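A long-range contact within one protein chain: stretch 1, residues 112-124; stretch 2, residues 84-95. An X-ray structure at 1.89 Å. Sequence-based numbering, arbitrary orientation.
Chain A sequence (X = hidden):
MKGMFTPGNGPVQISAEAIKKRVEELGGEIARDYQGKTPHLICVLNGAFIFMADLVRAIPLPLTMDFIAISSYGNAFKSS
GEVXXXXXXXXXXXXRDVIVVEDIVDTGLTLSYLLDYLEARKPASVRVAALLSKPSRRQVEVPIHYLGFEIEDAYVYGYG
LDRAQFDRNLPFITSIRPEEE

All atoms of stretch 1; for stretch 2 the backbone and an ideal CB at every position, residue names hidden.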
ATOM      1  N   SER A 112      18.006  -3.607 -10.858  1.00 18.36           N
ATOM      2  CA  SER A 112      18.865  -4.581 -11.522  1.00 19.65           C
ATOM      3  C   SER A 112      19.059  -5.809 -10.631  1.00 19.17           C
ATOM      4  O   SER A 112      18.937  -6.947 -11.087  1.00 18.20           O
ATOM      5  CB  SER A 112      20.226  -3.960 -11.844  1.00 21.56           C
ATOM      6  OG  SER A 112      21.037  -4.879 -12.555  1.00 25.39           O
ATOM      7  N   TYR A 113      19.359  -5.572  -9.359  1.00 20.02           N
ATOM      8  CA  TYR A 113      19.552  -6.661  -8.409  1.00 21.71           C
ATOM      9  C   TYR A 113      18.255  -7.452  -8.262  1.00 20.02           C
ATOM     10  O   TYR A 113      18.257  -8.684  -8.291  1.00 18.51           O
ATOM     11  CB  TYR A 113      19.963  -6.115  -7.040  1.00 27.48           C
ATOM     12  CG  TYR A 113      20.084  -7.184  -5.978  1.00 34.93           C
ATOM     13  CD1 TYR A 113      21.139  -8.096  -5.993  1.00 38.50           C
ATOM     14  CD2 TYR A 113      19.126  -7.303  -4.970  1.00 39.04           C
ATOM     15  CE1 TYR A 113      21.239  -9.100  -5.031  1.00 42.45           C
ATOM     16  CE2 TYR A 113      19.216  -8.305  -4.003  1.00 42.30           C
ATOM     17  CZ  TYR A 113      20.274  -9.199  -4.040  1.00 43.01           C
ATOM     18  OH  TYR A 113      20.367 -10.189  -3.088  1.00 46.89           O
ATOM     19  N   LEU A 114      17.148  -6.735  -8.102  1.00 18.76           N
ATOM     20  CA  LEU A 114      15.850  -7.377  -7.944  1.00 18.13           C
ATOM     21  C   LEU A 114      15.499  -8.264  -9.133  1.00 18.03           C
ATOM     22  O   LEU A 114      15.042  -9.393  -8.952  1.00 17.13           O
ATOM     23  CB  LEU A 114      14.756  -6.323  -7.740  1.00 17.90           C
ATOM     24  CG  LEU A 114      13.333  -6.859  -7.552  1.00 20.32           C
ATOM     25  CD1 LEU A 114      13.298  -7.800  -6.353  1.00 18.84           C
ATOM     26  CD2 LEU A 114      12.360  -5.700  -7.352  1.00 19.37           C
ATOM     27  N   LEU A 115      15.715  -7.765 -10.349  1.00 16.13           N
ATOM     28  CA  LEU A 115      15.400  -8.548 -11.535  1.00 15.90           C
ATOM     29  C   LEU A 115      16.210  -9.838 -11.608  1.00 18.22           C
ATOM     30  O   LEU A 115      15.681 -10.878 -11.988  1.00 19.03           O
ATOM     31  CB  LEU A 115      15.613  -7.721 -12.807  1.00 15.91           C
ATOM     32  CG  LEU A 115      14.615  -6.572 -13.019  1.00 15.49           C
ATOM     33  CD1 LEU A 115      14.923  -5.846 -14.312  1.00 17.13           C
ATOM     34  CD2 LEU A 115      13.197  -7.124 -13.056  1.00 13.82           C
ATOM     35  N   ASP A 116      17.489  -9.775 -11.254  1.00 20.30           N
ATOM     36  CA  ASP A 116      18.319 -10.974 -11.285  1.00 22.85           C
ATOM     37  C   ASP A 116      17.814 -11.971 -10.245  1.00 22.86           C
ATOM     38  O   ASP A 116      17.778 -13.178 -10.493  1.00 21.47           O
ATOM     39  CB  ASP A 116      19.785 -10.637 -11.000  1.00 26.43           C
ATOM     40  CG  ASP A 116      20.435  -9.845 -12.121  1.00 30.15           C
ATOM     41  OD1 ASP A 116      20.178 -10.161 -13.302  1.00 31.26           O
ATOM     42  OD2 ASP A 116      21.214  -8.916 -11.821  1.00 34.04           O
ATOM     43  N   TYR A 117      17.429 -11.459  -9.081  1.00 22.10           N
ATOM     44  CA  TYR A 117      16.922 -12.305  -8.007  1.00 23.60           C
ATOM     45  C   TYR A 117      15.665 -13.049  -8.455  1.00 23.09           C
ATOM     46  O   TYR A 117      15.554 -14.268  -8.284  1.00 23.42           O
ATOM     47  CB  TYR A 117      16.599 -11.456  -6.775  1.00 25.66           C
ATOM     48  CG  TYR A 117      16.012 -12.247  -5.628  1.00 28.72           C
ATOM     49  CD1 TYR A 117      16.789 -13.161  -4.915  1.00 31.44           C
ATOM     50  CD2 TYR A 117      14.677 -12.086  -5.258  1.00 30.09           C
ATOM     51  CE1 TYR A 117      16.249 -13.897  -3.859  1.00 33.23           C
ATOM     52  CE2 TYR A 117      14.125 -12.817  -4.204  1.00 31.61           C
ATOM     53  CZ  TYR A 117      14.918 -13.719  -3.509  1.00 33.50           C
ATOM     54  OH  TYR A 117      14.383 -14.442  -2.468  1.00 33.64           O
ATOM     55  N   LEU A 118      14.721 -12.309  -9.027  1.00 20.92           N
ATOM     56  CA  LEU A 118      13.470 -12.888  -9.498  1.00 20.29           C
ATOM     57  C   LEU A 118      13.675 -13.872 -10.648  1.00 20.05           C
ATOM     58  O   LEU A 118      13.068 -14.947 -10.674  1.00 18.93           O
ATOM     59  CB  LEU A 118      12.515 -11.778  -9.949  1.00 19.71           C
ATOM     60  CG  LEU A 118      12.104 -10.732  -8.907  1.00 19.76           C
ATOM     61  CD1 LEU A 118      11.165  -9.721  -9.550  1.00 19.54           C
ATOM     62  CD2 LEU A 118      11.420 -11.413  -7.725  1.00 21.43           C
ATOM     63  N   GLU A 119      14.527 -13.508 -11.600  1.00 19.92           N
ATOM     64  CA  GLU A 119      14.775 -14.376 -12.746  1.00 22.01           C
ATOM     65  C   GLU A 119      15.371 -15.717 -12.330  1.00 21.17           C
ATOM     66  O   GLU A 119      15.147 -16.731 -12.992  1.00 21.95           O
ATOM     67  CB  GLU A 119      15.703 -13.683 -13.748  1.00 24.22           C
ATOM     68  CG  GLU A 119      15.062 -12.502 -14.465  1.00 28.42           C
ATOM     69  CD  GLU A 119      13.893 -12.908 -15.349  1.00 29.95           C
ATOM     70  OE1 GLU A 119      13.491 -14.091 -15.314  1.00 31.48           O
ATOM     71  OE2 GLU A 119      13.373 -12.039 -16.080  1.00 32.55           O
ATOM     72  N   ALA A 120      16.122 -15.715 -11.235  1.00 21.16           N
ATOM     73  CA  ALA A 120      16.750 -16.933 -10.730  1.00 22.88           C
ATOM     74  C   ALA A 120      15.717 -18.002 -10.369  1.00 23.86           C
ATOM     75  O   ALA A 120      16.033 -19.193 -10.346  1.00 23.88           O
ATOM     76  CB  ALA A 120      17.610 -16.609  -9.519  1.00 24.69           C
ATOM     77  N   ARG A 121      14.485 -17.579 -10.089  1.00 22.37           N
ATOM     78  CA  ARG A 121      13.430 -18.527  -9.742  1.00 21.80           C
ATOM     79  C   ARG A 121      12.644 -18.978 -10.964  1.00 21.41           C
ATOM     80  O   ARG A 121      11.681 -19.738 -10.857  1.00 20.95           O
ATOM     81  CB  ARG A 121      12.493 -17.925  -8.697  1.00 20.10           C
ATOM     82  CG  ARG A 121      13.177 -17.702  -7.362  1.00 22.81           C
ATOM     83  CD  ARG A 121      12.167 -17.519  -6.261  1.00 24.89           C
ATOM     84  NE  ARG A 121      12.808 -17.411  -4.956  1.00 25.78           N
ATOM     85  CZ  ARG A 121      12.152 -17.439  -3.805  1.00 24.06           C
ATOM     86  NH1 ARG A 121      10.836 -17.575  -3.799  1.00 23.51           N
ATOM     87  NH2 ARG A 121      12.812 -17.324  -2.661  1.00 26.31           N
ATOM     88  N   LYS A 122      13.063 -18.491 -12.125  1.00 20.35           N
ATOM     89  CA  LYS A 122      12.454 -18.857 -13.395  1.00 21.60           C
ATOM     90  C   LYS A 122      10.966 -18.556 -13.573  1.00 20.67           C
ATOM     91  O   LYS A 122      10.151 -19.463 -13.754  1.00 18.52           O
ATOM     92  CB  LYS A 122      12.709 -20.342 -13.668  1.00 24.23           C
ATOM     93  CG  LYS A 122      14.177 -20.722 -13.626  1.00 26.77           C
ATOM     94  CD  LYS A 122      14.372 -22.210 -13.859  1.00 29.96           C
ATOM     95  CE  LYS A 122      15.843 -22.580 -13.805  1.00 31.70           C
ATOM     96  NZ  LYS A 122      16.449 -22.200 -12.500  1.00 33.17           N
ATOM     97  N   PRO A 123      10.591 -17.273 -13.518  1.00 20.67           N
ATOM     98  CA  PRO A 123       9.180 -16.924 -13.699  1.00 19.83           C
ATOM     99  C   PRO A 123       8.866 -17.057 -15.189  1.00 19.74           C
ATOM    100  O   PRO A 123       9.785 -17.098 -16.007  1.00 21.58           O
ATOM    101  CB  PRO A 123       9.125 -15.477 -13.213  1.00 20.20           C
ATOM    102  CG  PRO A 123      10.471 -14.956 -13.580  1.00 21.75           C
ATOM    103  CD  PRO A 123      11.389 -16.085 -13.170  1.00 20.76           C
ATOM    104  N   ALA A 124       7.590 -17.138 -15.544  1.00 19.06           N
ATOM    105  CA  ALA A 124       7.211 -17.256 -16.951  1.00 20.08           C
ATOM    106  C   ALA A 124       7.642 -15.998 -17.707  1.00 20.79           C
ATOM    107  O   ALA A 124       8.000 -16.051 -18.885  1.00 20.69           O
ATOM    108  CB  ALA A 124       5.704 -17.455 -17.073  1.00 20.92           C
ATOM    109  N   UNK A  84      20.878  -5.787  -0.307  1.00 72.19           N
ATOM    110  CA  UNK A  84      20.205  -6.980   0.194  1.00 71.29           C
ATOM    111  C   UNK A  84      18.723  -6.712   0.428  1.00 69.90           C
ATOM    112  O   UNK A  84      18.304  -5.561   0.550  1.00 69.54           O
ATOM    113  CB  UNK A  84      20.865  -7.462   1.488  1.00 71.29           C
ATOM    114  N   UNK A  85      17.932  -7.779   0.489  1.00 67.38           N
ATOM    115  CA  UNK A  85      16.498  -7.647   0.710  1.00 65.83           C
ATOM    116  C   UNK A  85      16.166  -7.725   2.195  1.00 65.15           C
ATOM    117  O   UNK A  85      16.682  -8.581   2.916  1.00 65.13           O
ATOM    118  CB  UNK A  85      15.738  -8.729  -0.059  1.00 65.83           C
ATOM    119  N   UNK A  86      15.300  -6.822   2.646  1.00 63.77           N
ATOM    120  CA  UNK A  86      14.895  -6.770   4.044  1.00 61.97           C
ATOM    121  C   UNK A  86      13.580  -7.515   4.260  1.00 61.17           C
ATOM    122  O   UNK A  86      13.161  -7.738   5.397  1.00 61.09           O
ATOM    123  CB  UNK A  86      14.762  -5.317   4.506  1.00 61.97           C
ATOM    124  N   UNK A  87      12.935  -7.893   3.160  1.00 60.21           N
ATOM    125  CA  UNK A  87      11.669  -8.619   3.207  1.00 59.30           C
ATOM    126  C   UNK A  87      11.613  -9.596   2.037  1.00 57.22           C
ATOM    127  O   UNK A  87      11.713  -9.192   0.878  1.00 57.37           O
ATOM    128  CB  UNK A  87      10.480  -7.656   3.170  1.00 59.30           C
ATOM    129  N   UNK A  88      11.452 -10.879   2.346  1.00 54.24           N
ATOM    130  CA  UNK A  88      11.400 -11.913   1.318  1.00 52.08           C
ATOM    131  C   UNK A  88      10.004 -12.140   0.749  1.00 49.04           C
ATOM    132  O   UNK A  88       9.004 -11.696   1.314  1.00 48.54           O
ATOM    133  CB  UNK A  88      11.931 -13.229   1.890  1.00 52.08           C
ATOM    134  N   UNK A  89       9.960 -12.847  -0.376  1.00 45.14           N
ATOM    135  CA  UNK A  89       8.713 -13.174  -1.057  1.00 41.11           C
ATOM    136  C   UNK A  89       8.007 -14.300  -0.309  1.00 38.94           C
ATOM    137  O   UNK A  89       8.659 -15.161   0.280  1.00 38.70           O
ATOM    138  CB  UNK A  89       8.972 -13.569  -2.512  1.00 41.11           C
ATOM    139  N   UNK A  90       6.678 -14.292  -0.338  1.00 35.74           N
ATOM    140  CA  UNK A  90       5.888 -15.316   0.337  1.00 34.60           C
ATOM    141  C   UNK A  90       5.187 -16.247  -0.647  1.00 30.23           C
ATOM    142  O   UNK A  90       4.972 -17.423  -0.350  1.00 30.37           O
ATOM    143  CB  UNK A  90       4.853 -14.658   1.252  1.00 34.60           C
ATOM    144  N   UNK A  91       4.826 -15.719  -1.811  1.00 24.39           N
ATOM    145  CA  UNK A  91       4.149 -16.506  -2.835  1.00 20.49           C
ATOM    146  C   UNK A  91       5.132 -16.942  -3.915  1.00 18.07           C
ATOM    147  O   UNK A  91       6.106 -16.250  -4.198  1.00 15.35           O
ATOM    148  CB  UNK A  91       3.001 -15.707  -3.454  1.00 20.49           C
ATOM    149  N   UNK A  92       4.893 -18.111  -4.527  1.00 17.98           N
ATOM    150  CA  UNK A  92       5.778 -18.623  -5.577  1.00 17.48           C
ATOM    151  C   UNK A  92       5.755 -17.743  -6.821  1.00 16.90           C
ATOM    152  O   UNK A  92       4.714 -17.192  -7.174  1.00 16.94           O
ATOM    153  CB  UNK A  92       5.381 -20.053  -5.950  1.00 17.48           C
ATOM    154  N   UNK A  93       6.901 -17.598  -7.478  1.00 16.04           N
ATOM    155  CA  UNK A  93       6.932 -16.810  -8.703  1.00 16.56           C
ATOM    156  C   UNK A  93       7.347 -17.678  -9.883  1.00 16.42           C
ATOM    157  O   UNK A  93       7.282 -17.246 -11.032  1.00 15.21           O
ATOM    158  CB  UNK A  93       7.884 -15.621  -8.555  1.00 16.56           C
ATOM    159  N   UNK A  94       7.771 -18.907  -9.607  1.00 15.93           N
ATOM    160  CA  UNK A  94       8.165 -19.797 -10.693  1.00 18.10           C
ATOM    161  C   UNK A  94       6.962 -20.042 -11.593  1.00 17.33           C
ATOM    162  O   UNK A  94       5.873 -20.378 -11.120  1.00 16.01           O
ATOM    163  CB  UNK A  94       8.719 -21.117 -10.152  1.00 18.10           C
ATOM    164  N   UNK A  95       7.155 -19.844 -12.892  1.00 17.72           N
ATOM    165  CA  UNK A  95       6.076 -20.058 -13.839  1.00 18.17           C
ATOM    166  C   UNK A  95       5.009 -18.978 -13.854  1.00 17.49           C
ATOM    167  O   UNK A  95       4.018 -19.111 -14.565  1.00 18.90           O
ATOM    168  CB  UNK A  95       5.412 -21.404 -13.543  1.00 18.17           C
TER

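Stretch 1 offers one flank of a helix, with Tyr-113, Tyr-117 and Leu-118 reaching across, and then the turn from Glu-119 to Lys-122, where backbone carbonyls come within reach. Stretch 2 runs past the tyrosines first and the turn last.

At position 84 CA-to-CB points away, and the ideal CB lies 5.3 Å from Tyr-113 OH. A short side chain would make little contact, while a long one, polar or flexible, could bend back. The residue is Glu-84; its end does return, OE1 stopping 4.0 Å from Tyr-113 OH, too far for a hydrogen bond, and it is poorly ordered.

Position 85 points toward the helix, its ideal CB 5.3 Å from Tyr-113 CE2, with Tyr-117 further along. The space between two phenol ends suits a branched aliphatic or another apolar group of middle size. Leu-85 takes it with chi1 p, placing CD2 4.2 Å from Tyr-113 OH and CD1 4.1 Å from Tyr-117 CZ, so its two branches serve different tyrosines.

The chain turns a corner at 86, and neither 86 nor 87 has anything of stretch 1 near its ideal CB; this contact leaves both choices free. They are Leu-86 and Lys-87, and the lysine NZ hydrogen-bonds to the O of residue 88.

Position 88 points sideways, its ideal CB 5.1 Å from Tyr-117 OH. A small or polar residue would suit this margin. Asp-88 makes only a loose approach, OD2 to Tyr-117 OH being 4.2 Å.

Position 89 points toward stretch 1, its ideal CB 4.6 Å from Arg-121 NH1 and 5.5 Å from Tyr-117 CE2. Leucine, isoleucine or methionine could fill the space leading to Leu-118. Leu-89 sets CD1 3.5 Å from Tyr-117 CE2, at the ring edge, and CD2 3.8 Å from Leu-118 CD2. Its backbone O also accepts from a water that in turn accepts from Arg-121 NH2 (3.0 Å from O and 3.2 Å from NH2 to that water's O).

Positions 90 and 91 point away and 92 sideways, all beyond reach, so many residues would serve; they are Arg-90, Leu-91 and Pro-92.

Position 93 points toward the turn, its ideal CB 4.8 Å from Pro-123 CB and 5.2 Å from Arg-121 CB. An extended aliphatic fits. Ile-93, chi1 p and chi2 t, sends CD1 to 3.8 Å from Leu-118 CD2, while CG1 lies 3.7 Å from Arg-121 CB.

At 94 the ideal CB is just 3.3 Å from Arg-121 O, with CA-to-CB sideways. Carbonyl oxygens dominate, so a donor-bearing side chain, or an aromatic ring that turns its C-H edge to them, would suit. His-94 puts CD2 3.1 Å from Arg-121 O, which meets the ring edge, and 3.6 Å from Lys-122 CB.

Position 95 has phi 75°, which by itself favours glycine, though asparagine could be considered. Gly-95 has no side chain to place, and its backbone does the work: N donates to Lys-122 O at 3.1 Å, nearly straight at 164°.

Stretch 2 (84-95) ELLKDLRLPIHG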
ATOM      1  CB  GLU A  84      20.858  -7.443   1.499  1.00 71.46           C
ATOM      2  CG  GLU A  84      22.322  -7.820   1.357  1.00 72.38           C
ATOM      3  CD  GLU A  84      22.540  -8.943   0.362  1.00 73.17           C
ATOM      4  OE1 GLU A  84      21.996 -10.047   0.580  1.00 73.35           O
ATOM      5  OE2 GLU A  84      23.254  -8.721  -0.638  1.00 73.24           O
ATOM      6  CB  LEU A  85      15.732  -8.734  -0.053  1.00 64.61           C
ATOM      7  CG  LEU A  85      15.986 -10.201   0.302  1.00 63.43           C
ATOM      8  CD1 LEU A  85      14.966 -11.076  -0.412  1.00 62.25           C
ATOM      9  CD2 LEU A  85      17.400 -10.597  -0.087  1.00 63.27           C
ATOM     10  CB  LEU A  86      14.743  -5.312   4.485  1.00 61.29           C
ATOM     11  CG  LEU A  86      15.922  -4.390   4.156  1.00 60.90           C
ATOM     12  CD1 LEU A  86      15.628  -2.986   4.666  1.00 60.60           C
ATOM     13  CD2 LEU A  86      17.199  -4.928   4.783  1.00 60.28           C
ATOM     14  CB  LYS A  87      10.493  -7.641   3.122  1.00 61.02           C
ATOM     15  CG  LYS A  87       9.120  -8.293   3.211  1.00 64.14           C
ATOM     16  CD  LYS A  87       8.900  -8.952   4.563  1.00 66.32           C
ATOM     17  CE  LYS A  87       7.505  -9.550   4.672  1.00 67.23           C
ATOM     18  NZ  LYS A  87       7.272 -10.616   3.659  1.00 67.77           N
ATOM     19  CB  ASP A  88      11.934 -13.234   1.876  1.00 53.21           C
ATOM     20  CG  ASP A  88      13.387 -13.146   2.287  1.00 54.08           C
ATOM     21  OD1 ASP A  88      13.710 -12.313   3.158  1.00 57.09           O
ATOM     22  OD2 ASP A  88      14.207 -13.913   1.738  1.00 56.54           O
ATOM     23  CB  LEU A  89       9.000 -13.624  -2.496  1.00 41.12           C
ATOM     24  CG  LEU A  89       9.602 -12.633  -3.501  1.00 40.35           C
ATOM     25  CD1 LEU A  89      10.924 -12.083  -2.991  1.00 42.22           C
ATOM     26  CD2 LEU A  89       9.809 -13.339  -4.830  1.00 39.56           C
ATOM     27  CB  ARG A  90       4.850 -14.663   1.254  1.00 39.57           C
ATOM     28  CG  ARG A  90       5.443 -13.965   2.465  1.00 49.19           C
ATOM     29  CD  ARG A  90       4.374 -13.229   3.257  1.00 57.26           C
ATOM     30  NE  ARG A  90       3.291 -14.114   3.676  1.00 64.58           N
ATOM     31  CZ  ARG A  90       2.232 -13.721   4.378  1.00 67.14           C
ATOM     32  NH1 ARG A  90       2.107 -12.452   4.745  1.00 68.55           N
ATOM     33  NH2 ARG A  90       1.295 -14.598   4.714  1.00 68.87           N
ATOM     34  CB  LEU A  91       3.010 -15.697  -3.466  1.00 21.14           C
ATOM     35  CG  LEU A  91       1.734 -15.512  -2.634  1.00 24.39           C
ATOM     36  CD1 LEU A  91       2.044 -14.791  -1.332  1.00 25.67           C
ATOM     37  CD2 LEU A  91       0.718 -14.728  -3.443  1.00 23.38           C
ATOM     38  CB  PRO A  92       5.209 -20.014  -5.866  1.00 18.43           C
ATOM     39  CG  PRO A  92       4.533 -20.396  -4.578  1.00 19.86           C
ATOM     40  CD  PRO A  92       3.862 -19.104  -4.180  1.00 18.22           C
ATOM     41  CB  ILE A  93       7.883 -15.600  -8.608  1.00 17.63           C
ATOM     42  CG1 ILE A  93       9.330 -16.067  -8.490  1.00 19.14           C
ATOM     43  CG2 ILE A  93       7.485 -14.720  -7.424  1.00 16.74           C
ATOM     44  CD1 ILE A  93      10.327 -14.933  -8.643  1.00 20.12           C
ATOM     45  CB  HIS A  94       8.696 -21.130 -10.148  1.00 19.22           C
ATOM     46  CG  HIS A  94       9.087 -22.101 -11.219  1.00 21.01           C
ATOM     47  ND1 HIS A  94       8.192 -22.983 -11.788  1.00 24.05           N
ATOM     48  CD2 HIS A  94      10.264 -22.298 -11.858  1.00 19.12           C
ATOM     49  CE1 HIS A  94       8.802 -23.681 -12.729  1.00 22.11           C
ATOM     50  NE2 HIS A  94      10.060 -23.284 -12.793  1.00 22.73           N
TER
HETATM   51  O   HOH W   1       8.241 -17.398  -2.312  1.00 35.47           O
HETATM   52  O   HOH W   2      10.598 -17.344  -0.324  1.00 63.64           O
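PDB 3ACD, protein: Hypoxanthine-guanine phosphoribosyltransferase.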